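Local structure of solute carrier family 15 member 1 (Mus musculus, 5A9D) at residues F40-L45 with F65-R70; F101-T104 with M108-I111; T144-T149 with G175-K180. The protein forms the extracellular domain of the intestinal peptide transporter PepT1, which couples the uptake of small peptides to the movement of protons. All coordinates share one frame; numbering follows the deposited sequence.

Contact 1. Residues F40-L45 with F65-R70; sequences FDIDKL and FEQGHR
Ile42 has the largest share of surface buried here, with CD1 against Phe65 and CG2 against the Gln67 amide. CG1 lies anti to the backbone N (chi1 -170°), and the CD1 at its end comes to 3.5 Å from Phe65 O and 4.4 Å from Phe65 CB. The second branch, CG2, meets the carboxamide almost evenly, 3.7 Å from both Gln67 NE2 and Gln67 OE1; the two side chains cross at about a right angle. Leu45 CD2 also slants against the Phe65 ring, 4.2 Å from Phe65 CD2. In this Ig-like lobe the segments take in the end of strand 32-41 with the turn after it, and the loop leading into strand 69-76 with its first residues; strand 4-11, whose Val5 and Ile7 also pack on Phe65, separates the two in one sheet.

Polar bonds lie within each segment or go to neighbours outside. Lys44 NZ forms a salt bridge with Asp41 OD2 at 3.5 Å. In 65-70, a type II beta turn runs from Glu66 to His69, with Gly68 at positive phi. His69 ND1 donates to Gln67 O at 2.9 Å, from above the carbonyl plane. Arg70 NH1 bonds Pro186 O of the second subunit.

Contact 2. Residues F101-T104 with M108-I111; sequences FVNT and MVTI
Phe101 and Asn103 face Ile111 and Val109 across a beta arch: strand 97-103 belongs to one sheet of an Ig-like sandwich, strand 109-113 to the other, and a short loop carries the chain between them. The backbones stand apart, 8.1 Å between the CA atoms of Phe101 and Ile111, and side chains fill the gap.

Ile111 lies obliquely against the Phe101 ring and touches it with both branches. CG2 sits over one face, displaced toward the rim, in a CH-pi contact 3.8 Å from the ring centroid and 21° off the normal. The other branch, with chi2 at 98°, away from a staggered value, brings Ile111 CD1 to 3.7 Å from Phe101 CB, at the root of the ring. Tyr118, Tyr139 and Tyr167 also meet this ring, Tyr118 edge-to-face, making an aromatic cluster.

Nearer the loop, Asn103 and Val109 approach from opposite directions. With Asn103 CG anti to its own N (chi1 178°), the amide is carried inward onto the two valine methyls: Val109 CG2 lies 3.5 Å from Asn103 CG, and Val109 CG1 equally close, 3.5 Å, to Asn103 OD1. The buried amide is satisfied by backbone. OD1 accepts from Leu105 N, closing an Asx turn, while ND2 donates to Glu107 O and to Val121 O, tying the loop to strand 116-121. Successive strands passing from one sheet to the facing one, with their inward side chains meeting in the core, are characteristic of a beta arch in an Ig-like sandwich.

Contact 3. Residues T144-T149 with G175-K180; sequences TAVAPT and GCLEVK
Val146 rests on the Gly175 carbonyl, the Cys176 backbone and the Leu177 side chain, with CG1 as its main point of contact. The loop after strand 138-142, which carries Val146, is thereby laid against the start of strand 177-184, an outer strand of the other sheet in this Ig-like lobe.

With chi1 at -70°, Val146 CG1 points opposite to its own carbonyl carbon and lies 3.5 Å from Gly175 O and 4.0 Å from Cys176 C. It also reaches Leu177 CD2 at 3.9 Å. The second methyl, Val146 CG2, stands 4.1 Å from Leu177 CG, so both branches meet the leucine, the two side chains crossing at a slant. Leu177 continues inward to Ile141 and Ile169, linking the partly exposed loop to the core between the sheets.

Cys176 contributes mostly backbone to the packing; its sulfur is engaged in the disulfide with Cys150, the residue directly after 144-149. That covalent link staples the loop to the strand beside the valine contact. Arg171 NE donates to Gly175 O, and a water joins the segments at the same oxygen, accepting from Ala147 N at 3.0 Å and donating to Gly175 O at 2.7 Å.

Overall arrangement
The chain comprises two Ig-like lobes with the same strand order in their sheets. Contact 1 lies in the first; contacts 2 and 3 share the second, their centres about 11 Å apart, and both reach the sheet containing strands 97-103 and 177-184. Contact 1 is buried yet joins two segments at one end of a single sheet, setting aliphatic groups against a phenylalanine, a carbonyl and an amide. Contact 2, likewise buried, spans two sheets and differs in having a methyl over a ring face and tyrosines around that ring. Contact 3, whose centre is about 23 Å from that of the chain, is only partly buried and relies on a valine-leucine contact, a bridging water and a neighbouring disulfide.

Contact 1. Residues F40-L45 with F65-R70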
loop_
_atom_site.group_PDB
_atom_site.type_symbol
_atom_site.label_atom_id
_atom_site.label_comp_id
_atom_site.label_asym_id
_atom_site.label_seq_id
_atom_site.Cartn_x
_atom_site.Cartn_y
_atom_site.Cartn_z
ATOM N N PHE A 40 15.932 10.492 5.998
ATOM C CA PHE A 40 15.729 11.492 7.067
ATOM C C PHE A 40 15.267 10.844 8.335
ATOM O O PHE A 40 14.581 9.821 8.271
ATOM C CB PHE A 40 14.626 12.492 6.646
ATOM C CG PHE A 40 14.856 13.184 5.320
ATOM C CD1 PHE A 40 15.584 14.372 5.255
ATOM C CD2 PHE A 40 14.347 12.650 4.137
ATOM C CE1 PHE A 40 15.795 15.015 4.034
ATOM C CE2 PHE A 40 14.577 13.286 2.902
ATOM C CZ PHE A 40 15.308 14.461 2.860
ATOM N N ASP A 41 15.563 11.463 9.493
ATOM C CA ASP A 41 15.023 11.034 10.786
ATOM C C ASP A 41 13.665 11.723 10.833
ATOM O O ASP A 41 13.598 12.939 10.565
ATOM C CB ASP A 41 15.894 11.519 11.956
ATOM C CG ASP A 41 17.265 10.878 12.024
ATOM O OD1 ASP A 41 17.353 9.635 11.846
ATOM O OD2 ASP A 41 18.239 11.600 12.311
ATOM N N ILE A 42 12.588 10.947 11.109
ATOM C CA ILE A 42 11.197 11.406 11.139
ATOM C C ILE A 42 11.017 12.697 11.979
ATOM O O ILE A 42 10.303 13.599 11.540
ATOM C CB ILE A 42 10.187 10.271 11.549
ATOM C CG1 ILE A 42 8.714 10.685 11.333
ATOM C CG2 ILE A 42 10.381 9.747 12.989
ATOM C CD1 ILE A 42 8.216 10.678 9.981
ATOM N N ASP A 43 11.677 12.783 13.156
ATOM C CA ASP A 43 11.598 13.928 14.070
ATOM C C ASP A 43 12.225 15.189 13.472
ATOM O O ASP A 43 11.864 16.292 13.885
ATOM C CB ASP A 43 12.265 13.600 15.428
ATOM C CG ASP A 43 13.787 13.672 15.420
ATOM O OD1 ASP A 43 14.420 12.767 14.830
ATOM O OD2 ASP A 43 14.343 14.653 15.983
ATOM N N LYS A 44 13.181 15.017 12.531
ATOM C CA LYS A 44 13.907 16.102 11.852
ATOM C C LYS A 44 13.220 16.522 10.564
ATOM O O LYS A 44 13.623 17.503 9.964
ATOM C CB LYS A 44 15.381 15.723 11.607
ATOM C CG LYS A 44 16.207 15.646 12.892
ATOM C CD LYS A 44 17.614 15.136 12.627
ATOM C CE LYS A 44 18.421 15.059 13.899
ATOM N NZ LYS A 44 19.777 14.499 13.664
ATOM N N LEU A 45 12.161 15.803 10.154
ATOM C CA LEU A 45 11.377 16.093 8.950
ATOM C C LEU A 45 10.236 16.985 9.399
ATOM O O LEU A 45 9.071 16.591 9.371
ATOM C CB LEU A 45 10.884 14.758 8.328
ATOM C CG LEU A 45 10.629 14.682 6.825
ATOM C CD1 LEU A 45 11.839 15.171 5.989
ATOM C CD2 LEU A 45 10.270 13.272 6.424
ATOM N N PHE A 65 4.319 10.620 6.156
ATOM C CA PHE A 65 5.492 9.786 5.942
ATOM C C PHE A 65 5.613 8.808 7.085
ATOM O O PHE A 65 5.532 9.209 8.236
ATOM C CB PHE A 65 6.764 10.597 5.784
ATOM C CG PHE A 65 6.757 11.493 4.577
ATOM C CD1 PHE A 65 7.046 10.990 3.315
ATOM C CD2 PHE A 65 6.462 12.846 4.702
ATOM C CE1 PHE A 65 7.035 11.826 2.197
ATOM C CE2 PHE A 65 6.435 13.674 3.587
ATOM C CZ PHE A 65 6.745 13.170 2.344
ATOM N N GLU A 66 5.766 7.529 6.779
ATOM C CA GLU A 66 5.910 6.494 7.794
ATOM C C GLU A 66 7.366 6.136 7.992
ATOM O O GLU A 66 8.089 5.894 7.018
ATOM C CB GLU A 66 5.120 5.235 7.422
ATOM C CG GLU A 66 3.621 5.403 7.386
ATOM C CD GLU A 66 2.894 4.075 7.441
ATOM O OE1 GLU A 66 2.768 3.415 6.383
ATOM O OE2 GLU A 66 2.551 3.649 8.571
ATOM N N GLN A 67 7.799 6.046 9.245
ATOM C CA GLN A 67 9.187 5.637 9.501
ATOM C C GLN A 67 9.373 4.157 9.133
ATOM O O GLN A 67 8.421 3.373 9.199
ATOM C CB GLN A 67 9.646 5.947 10.941
ATOM C CG GLN A 67 8.655 5.534 12.023
ATOM C CD GLN A 67 8.889 6.298 13.290
ATOM O OE1 GLN A 67 9.924 6.163 13.937
ATOM N NE2 GLN A 67 7.909 7.082 13.704
ATOM N N GLY A 68 10.566 3.837 8.637
ATOM C CA GLY A 68 10.910 2.499 8.178
ATOM C C GLY A 68 10.433 2.219 6.767
ATOM O O GLY A 68 10.594 1.096 6.273
ATOM N N HIS A 69 9.837 3.250 6.100
ATOM C CA HIS A 69 9.294 3.116 4.756
ATOM C C HIS A 69 9.891 4.049 3.729
ATOM O O HIS A 69 10.377 5.131 4.072
ATOM C CB HIS A 69 7.765 3.298 4.778
ATOM C CG HIS A 69 7.054 2.224 5.541
ATOM N ND1 HIS A 69 7.114 2.158 6.935
ATOM C CD2 HIS A 69 6.277 1.216 5.090
ATOM C CE1 HIS A 69 6.398 1.099 7.273
ATOM N NE2 HIS A 69 5.871 0.510 6.198
ATOM N N ARG A 70 9.845 3.632 2.464
ATOM C CA ARG A 70 10.231 4.423 1.306
ATOM C C ARG A 70 8.981 5.058 0.741
ATOM O O ARG A 70 7.885 4.527 0.887
ATOM C CB ARG A 70 10.862 3.589 0.195
ATOM C CG ARG A 70 12.233 3.102 0.479
ATOM C CD ARG A 70 12.616 2.178 -0.631
ATOM N NE ARG A 70 13.990 1.729 -0.479
ATOM C CZ ARG A 70 14.553 0.795 -1.232
ATOM N NH1 ARG A 70 13.871 0.230 -2.228
ATOM N NH2 ARG A 70 15.808 0.427 -1.011
#

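Contact 2. Residues F101-T104 with M108-I111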
loop_
_atom_site.group_PDB
_atom_site.type_symbol
_atom_site.label_atom_id
_atom_site.label_comp_id
_atom_site.label_asym_id
_atom_site.label_seq_id
_atom_site.Cartn_x
_atom_site.Cartn_y
_atom_site.Cartn_z
ATOM N N PHE A 101 -0.605 -4.515 12.907
ATOM C CA PHE A 101 -1.559 -4.288 13.979
ATOM C C PHE A 101 -2.861 -3.748 13.413
ATOM O O PHE A 101 -2.852 -2.968 12.470
ATOM C CB PHE A 101 -0.989 -3.298 15.011
ATOM C CG PHE A 101 0.081 -3.934 15.865
ATOM C CD1 PHE A 101 1.410 -3.962 15.438
ATOM C CD2 PHE A 101 -0.251 -4.573 17.062
ATOM C CE1 PHE A 101 2.389 -4.606 16.206
ATOM C CE2 PHE A 101 0.730 -5.179 17.849
ATOM C CZ PHE A 101 2.037 -5.219 17.408
ATOM N N VAL A 102 -3.982 -4.179 14.004
ATOM C CA VAL A 102 -5.296 -3.719 13.620
ATOM C C VAL A 102 -5.834 -3.004 14.852
ATOM O O VAL A 102 -5.879 -3.590 15.936
ATOM C CB VAL A 102 -6.240 -4.856 13.119
ATOM C CG1 VAL A 102 -7.707 -4.393 13.054
ATOM C CG2 VAL A 102 -5.789 -5.383 11.762
ATOM N N ASN A 103 -6.287 -1.763 14.666
ATOM C CA ASN A 103 -6.852 -0.980 15.752
ATOM C C ASN A 103 -8.366 -1.048 15.705
ATOM O O ASN A 103 -8.944 -0.668 14.697
ATOM C CB ASN A 103 -6.344 0.471 15.666
ATOM C CG ASN A 103 -6.919 1.381 16.716
ATOM O OD1 ASN A 103 -7.341 0.943 17.777
ATOM N ND2 ASN A 103 -6.869 2.669 16.476
ATOM N N THR A 104 -9.024 -1.531 16.777
ATOM C CA THR A 104 -10.501 -1.534 16.802
ATOM C C THR A 104 -11.036 -0.419 17.707
ATOM O O THR A 104 -12.237 -0.288 17.855
ATOM C CB THR A 104 -11.083 -2.903 17.190
ATOM O OG1 THR A 104 -10.869 -3.122 18.581
ATOM C CG2 THR A 104 -10.517 -4.051 16.363
ATOM N N MET A 108 -6.761 6.751 17.754
ATOM C CA MET A 108 -5.548 6.244 17.118
ATOM C C MET A 108 -4.675 5.530 18.159
ATOM O O MET A 108 -4.724 5.850 19.347
ATOM C CB MET A 108 -4.743 7.407 16.534
ATOM C CG MET A 108 -5.322 7.981 15.264
ATOM S SD MET A 108 -4.387 9.464 14.829
ATOM C CE MET A 108 -5.336 10.045 13.393
ATOM N N VAL A 109 -3.848 4.599 17.699
ATOM C CA VAL A 109 -2.941 3.857 18.564
ATOM C C VAL A 109 -1.530 3.901 17.993
ATOM O O VAL A 109 -1.359 3.915 16.783
ATOM C CB VAL A 109 -3.398 2.393 18.836
ATOM C CG1 VAL A 109 -4.695 2.340 19.627
ATOM C CG2 VAL A 109 -3.485 1.558 17.563
ATOM N N THR A 110 -0.530 3.881 18.862
ATOM C CA THR A 110 0.862 3.830 18.467
ATOM C C THR A 110 1.456 2.595 19.104
ATOM O O THR A 110 1.260 2.340 20.293
ATOM C CB THR A 110 1.589 5.150 18.782
ATOM O OG1 THR A 110 1.102 6.126 17.872
ATOM C CG2 THR A 110 3.122 5.037 18.616
ATOM N N ILE A 111 2.159 1.808 18.300
ATOM C CA ILE A 111 2.785 0.583 18.761
ATOM C C ILE A 111 4.251 0.724 18.564
ATOM O O ILE A 111 4.676 1.131 17.484
ATOM C CB ILE A 111 2.257 -0.705 18.045
ATOM C CG1 ILE A 111 0.736 -0.779 18.114
ATOM C CG2 ILE A 111 2.919 -1.967 18.640
ATOM C CD1 ILE A 111 0.029 -0.282 16.826
#

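Contact 3. Residues T144-T149 with G175-K180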
loop_
_atom_site.group_PDB
_atom_site.type_symbol
_atom_site.label_atom_id
_atom_site.label_comp_id
_atom_site.label_asym_id
_atom_site.label_seq_id
_atom_site.Cartn_x
_atom_site.Cartn_y
_atom_site.Cartn_z
ATOM N N THR A 144 -5.030 7.333 23.794
ATOM C CA THR A 144 -5.860 8.177 24.665
ATOM C C THR A 144 -7.217 7.463 24.938
ATOM O O THR A 144 -7.991 7.911 25.791
ATOM C CB THR A 144 -6.072 9.576 24.033
ATOM O OG1 THR A 144 -6.710 9.437 22.753
ATOM C CG2 THR A 144 -4.777 10.388 23.912
ATOM N N ALA A 145 -7.491 6.359 24.211
ATOM C CA ALA A 145 -8.722 5.564 24.303
ATOM C C ALA A 145 -8.952 4.897 25.668
ATOM O O ALA A 145 -10.106 4.620 26.027
ATOM C CB ALA A 145 -8.757 4.522 23.199
ATOM N N VAL A 146 -7.866 4.657 26.433
ATOM C CA VAL A 146 -7.940 4.016 27.753
ATOM C C VAL A 146 -7.366 4.913 28.865
ATOM O O VAL A 146 -6.661 5.886 28.572
ATOM C CB VAL A 146 -7.294 2.599 27.754
ATOM C CG1 VAL A 146 -8.125 1.605 26.946
ATOM C CG2 VAL A 146 -5.844 2.634 27.261
ATOM N N ALA A 147 -7.649 4.567 30.140
ATOM C CA ALA A 147 -7.130 5.284 31.311
ATOM C C ALA A 147 -5.583 5.225 31.344
ATOM O O ALA A 147 -5.022 4.197 30.941
ATOM C CB ALA A 147 -7.694 4.675 32.581
ATOM N N PRO A 148 -4.876 6.305 31.796
ATOM C CA PRO A 148 -3.394 6.266 31.821
ATOM C C PRO A 148 -2.815 5.201 32.760
ATOM O O PRO A 148 -1.658 4.804 32.603
ATOM C CB PRO A 148 -3.010 7.682 32.281
ATOM C CG PRO A 148 -4.196 8.186 32.997
ATOM C CD PRO A 148 -5.379 7.610 32.275
ATOM N N THR A 149 -3.631 4.757 33.734
ATOM C CA THR A 149 -3.311 3.728 34.726
ATOM C C THR A 149 -3.274 2.304 34.131
ATOM O O THR A 149 -2.658 1.418 34.736
ATOM C CB THR A 149 -4.304 3.793 35.895
ATOM O OG1 THR A 149 -5.633 3.627 35.391
ATOM C CG2 THR A 149 -4.190 5.089 36.698
ATOM N N GLY A 175 -12.047 -2.654 30.804
ATOM C CA GLY A 175 -11.913 -1.309 30.246
ATOM C C GLY A 175 -10.531 -0.928 29.726
ATOM O O GLY A 175 -10.368 0.154 29.137
ATOM N N CYS A 176 -9.533 -1.801 29.928
ATOM C CA CYS A 176 -8.174 -1.552 29.451
ATOM C C CYS A 176 -7.917 -2.212 28.084
ATOM O O CYS A 176 -8.876 -2.467 27.355
ATOM C CB CYS A 176 -7.139 -1.937 30.504
ATOM S SG CYS A 176 -7.045 -0.774 31.892
ATOM N N LEU A 177 -6.654 -2.448 27.715
ATOM C CA LEU A 177 -6.293 -3.024 26.423
ATOM C C LEU A 177 -6.026 -4.490 26.463
ATOM O O LEU A 177 -5.498 -5.008 27.441
ATOM C CB LEU A 177 -5.074 -2.322 25.791
ATOM C CG LEU A 177 -5.262 -0.898 25.346
ATOM C CD1 LEU A 177 -4.041 -0.417 24.698
ATOM C CD2 LEU A 177 -6.414 -0.764 24.393
ATOM N N GLU A 178 -6.312 -5.143 25.339
ATOM C CA GLU A 178 -6.150 -6.573 25.116
ATOM C C GLU A 178 -5.747 -6.725 23.640
ATOM O O GLU A 178 -6.211 -5.963 22.788
ATOM C CB GLU A 178 -7.521 -7.222 25.356
ATOM C CG GLU A 178 -7.561 -8.716 25.321
ATOM C CD GLU A 178 -8.846 -9.214 25.933
ATOM O OE1 GLU A 178 -9.873 -9.222 25.221
ATOM O OE2 GLU A 178 -8.836 -9.551 27.139
ATOM N N VAL A 179 -4.934 -7.731 23.336
ATOM C CA VAL A 179 -4.495 -8.020 21.985
ATOM C C VAL A 179 -4.799 -9.485 21.612
ATOM O O VAL A 179 -4.390 -10.394 22.325
ATOM C CB VAL A 179 -2.992 -7.654 21.779
ATOM C CG1 VAL A 179 -2.576 -7.865 20.324
ATOM C CG2 VAL A 179 -2.701 -6.212 22.205
ATOM N N LYS A 180 -5.476 -9.702 20.472
ATOM C CA LYS A 180 -5.734 -11.040 19.950
ATOM C C LYS A 180 -4.830 -11.270 18.735
ATOM O O LYS A 180 -4.801 -10.452 17.818
ATOM C CB LYS A 180 -7.226 -11.246 19.605
ATOM C CG LYS A 180 -7.526 -12.711 19.244
ATOM C CD LYS A 180 -8.966 -13.120 19.516
ATOM C CE LYS A 180 -9.239 -14.542 19.090
ATOM N NZ LYS A 180 -10.672 -14.869 19.238
HETATM O O HOH W 1 -9.704 2.437 30.454
#